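Long-range contact in UPF0311 protein CA_C3321 (Clostridium acetobutylicum ATCC 824, PDB 3G7G), which is of unknown function but belongs to the UPF0311 (DUF3237) family and forms a closed antiparallel beta-barrel, probably related to the allene oxide cyclase barrels: residues Ala86-Asn91 against Glu125-Lys130. Residues are numbered along the deposited sequence; the frame is centred on the assembly and turned at random.
Sequences AIYIEN and ETYSPK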
loop_
_atom_site.group_PDB
_atom_site.type_symbol
_atom_site.label_atom_id
_atom_site.label_comp_id
_atom_site.label_asym_id
_atom_site.label_seq_id
_atom_site.Cartn_x
_atom_site.Cartn_y
_atom_site.Cartn_z
ATOM N N ALA A 86 -3.604 0.008 -23.642
ATOM C CA ALA A 86 -2.870 0.729 -22.629
ATOM C C ALA A 86 -2.528 -0.184 -21.472
ATOM O O ALA A 86 -3.210 -1.169 -21.212
ATOM C CB ALA A 86 -3.693 1.916 -22.122
ATOM N N ILE A 87 -1.455 0.170 -20.772
ATOM C CA ILE A 87 -1.043 -0.476 -19.532
ATOM C C ILE A 87 -0.618 0.604 -18.575
ATOM O O ILE A 87 0.225 1.416 -18.899
ATOM C CB ILE A 87 0.164 -1.433 -19.748
ATOM C CG1 ILE A 87 -0.164 -2.469 -20.833
ATOM C CG2 ILE A 87 0.521 -2.179 -18.423
ATOM C CD1 ILE A 87 0.755 -2.516 -21.969
ATOM N N TYR A 88 -1.208 0.572 -17.388
ATOM C CA TYR A 88 -0.894 1.447 -16.295
ATOM C C TYR A 88 0.052 0.711 -15.345
ATOM O O TYR A 88 -0.206 -0.435 -14.932
ATOM C CB TYR A 88 -2.178 1.838 -15.593
ATOM C CG TYR A 88 -1.941 2.603 -14.349
ATOM C CD1 TYR A 88 -1.335 3.865 -14.390
ATOM C CD2 TYR A 88 -2.299 2.079 -13.118
ATOM C CE1 TYR A 88 -1.090 4.583 -13.218
ATOM C CE2 TYR A 88 -2.079 2.794 -11.958
ATOM C CZ TYR A 88 -1.460 4.035 -12.014
ATOM O OH TYR A 88 -1.253 4.741 -10.856
ATOM N N ILE A 89 1.147 1.365 -15.012
ATOM C CA ILE A 89 2.254 0.744 -14.296
ATOM C C ILE A 89 2.478 1.481 -12.991
ATOM O O ILE A 89 2.562 2.689 -13.011
ATOM C CB ILE A 89 3.567 0.849 -15.111
ATOM C CG1 ILE A 89 3.346 0.298 -16.499
ATOM C CG2 ILE A 89 4.745 0.107 -14.418
ATOM C CD1 ILE A 89 4.576 0.087 -17.260
ATOM N N GLU A 90 2.500 0.742 -11.883
ATOM C CA GLU A 90 3.012 1.201 -10.599
ATOM C C GLU A 90 4.278 0.391 -10.352
ATOM O O GLU A 90 4.193 -0.822 -10.234
ATOM C CB GLU A 90 1.999 0.910 -9.512
ATOM C CG GLU A 90 1.299 2.078 -8.937
ATOM C CD GLU A 90 2.128 2.736 -7.808
ATOM O OE1 GLU A 90 3.394 2.671 -7.887
ATOM O OE2 GLU A 90 1.515 3.302 -6.862
ATOM N N ASN A 91 5.440 1.048 -10.324
ATOM C CA ASN A 91 6.743 0.367 -10.243
ATOM C C ASN A 91 7.461 0.831 -8.989
ATOM O O ASN A 91 7.809 2.011 -8.885
ATOM C CB ASN A 91 7.586 0.692 -11.503
ATOM C CG ASN A 91 8.677 -0.343 -11.779
ATOM O OD1 ASN A 91 8.765 -1.350 -11.115
ATOM N ND2 ASN A 91 9.510 -0.082 -12.768
ATOM N N GLU A 125 -1.933 -2.722 -14.658
ATOM C CA GLU A 125 -3.375 -2.664 -14.833
ATOM C C GLU A 125 -3.642 -2.576 -16.328
ATOM O O GLU A 125 -3.085 -1.740 -16.976
ATOM C CB GLU A 125 -3.930 -1.481 -14.065
ATOM C CG GLU A 125 -5.389 -1.323 -14.179
ATOM C CD GLU A 125 -5.876 -0.158 -13.455
ATOM O OE1 GLU A 125 -6.010 0.903 -14.073
ATOM O OE2 GLU A 125 -6.126 -0.293 -12.255
ATOM N N THR A 126 -4.432 -3.502 -16.869
ATOM C CA THR A 126 -4.669 -3.631 -18.306
ATOM C C THR A 126 -6.193 -3.727 -18.554
ATOM O O THR A 126 -6.938 -3.972 -17.627
ATOM C CB THR A 126 -3.973 -4.865 -18.867
ATOM O OG1 THR A 126 -4.485 -6.029 -18.223
ATOM C CG2 THR A 126 -2.484 -4.801 -18.611
ATOM N N TYR A 127 -6.638 -3.498 -19.795
ATOM C CA TYR A 127 -8.078 -3.302 -20.107
ATOM C C TYR A 127 -8.536 -4.122 -21.301
ATOM O O TYR A 127 -9.502 -3.768 -22.015
ATOM C CB TYR A 127 -8.384 -1.808 -20.328
ATOM C CG TYR A 127 -7.594 -0.965 -19.374
ATOM C CD1 TYR A 127 -8.091 -0.669 -18.117
ATOM C CD2 TYR A 127 -6.306 -0.538 -19.691
ATOM C CE1 TYR A 127 -7.342 0.061 -17.210
ATOM C CE2 TYR A 127 -5.561 0.212 -18.795
ATOM C CZ TYR A 127 -6.081 0.484 -17.537
ATOM O OH TYR A 127 -5.359 1.235 -16.609
ATOM N N SER A 128 -7.882 -5.256 -21.477
ATOM C CA SER A 128 -8.148 -6.097 -22.619
ATOM C C SER A 128 -7.688 -7.483 -22.270
ATOM O O SER A 128 -6.650 -7.608 -21.635
ATOM C CB SER A 128 -7.373 -5.517 -23.799
ATOM O OG SER A 128 -6.969 -6.499 -24.693
ATOM N N PRO A 129 -8.465 -8.542 -22.632
ATOM C CA PRO A 129 -8.027 -9.943 -22.467
ATOM C C PRO A 129 -6.644 -10.322 -22.994
ATOM O O PRO A 129 -6.032 -11.240 -22.481
ATOM C CB PRO A 129 -9.097 -10.722 -23.260
ATOM C CG PRO A 129 -10.313 -9.933 -23.031
ATOM C CD PRO A 129 -9.843 -8.497 -23.156
ATOM N N LYS A 130 -6.139 -9.627 -23.997
ATOM C CA LYS A 130 -4.842 -9.956 -24.557
ATOM C C LYS A 130 -3.762 -9.681 -23.521
ATOM O O LYS A 130 -2.760 -10.374 -23.503
ATOM C CB LYS A 130 -4.590 -9.142 -25.811
ATOM C CG LYS A 130 -3.402 -9.549 -26.596
ATOM C CD LYS A 130 -3.136 -8.594 -27.714
ATOM C CE LYS A 130 -1.937 -9.073 -28.559
ATOM N NZ LYS A 130 -1.523 -8.002 -29.532
HETATM O O HOH W 1 -5.121 -3.118 -21.983
#
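Tyr-88 and Glu-125 face each other as an antiparallel hydrogen-bonded pair. Tyr-88 N donates to Glu-125 O at 3.0 Å, and the bond is nearly straight (169°). Glu-125 N returns a bond to Tyr-88 O at 2.9 Å. Their side chains leave on the same face of the sheet. The Tyr-88 ring and the Glu-125 carboxylate are turned 41° against each other, with Tyr-88 CD2 4.0 Å from Glu-125 OE1. Glu-125 has CG anti to its backbone N (chi1 180°) and stays extended beyond it, which carries the carboxylate out to the Tyr-127 hydroxyl.

Tyr-127 lies just past this pair, and its ring reaches back alongside the start of strand 86-96. Its OH donates to the anti lone pair of Glu-125 OE1 at 2.6 Å. The same OH sits 3.4 Å from Tyr-88 CB. One ring edge is turned to the backbone of Ala-86, with Tyr-127 CD2 3.5 Å from Ala-86 O. A water links the main chains where direct pairing stops: it donates to Ala-86 O and accepts from Tyr-127 N.

On the other face, Ile-87 and Thr-126 run side by side and point the same way. Both Ile-87 CG1 and CG2 touch the Thr-126 methyl CG2, each at 4.0 Å. Phe-124 also packs on Ile-87.

The Tyr-88 and Glu-125 face meets the second subunit. Arg-36 of that subunit forms a salt bridge with Glu-125 OE1, which probably favours a charged carboxylate, and Ser-62 of that subunit hydrogen-bonds Tyr-88 OH. The contact thus joins neighbouring strands 86-96 and 117-126 of a closed antiparallel beta-barrel, where one strand runs out into a loop beside a subunit interface.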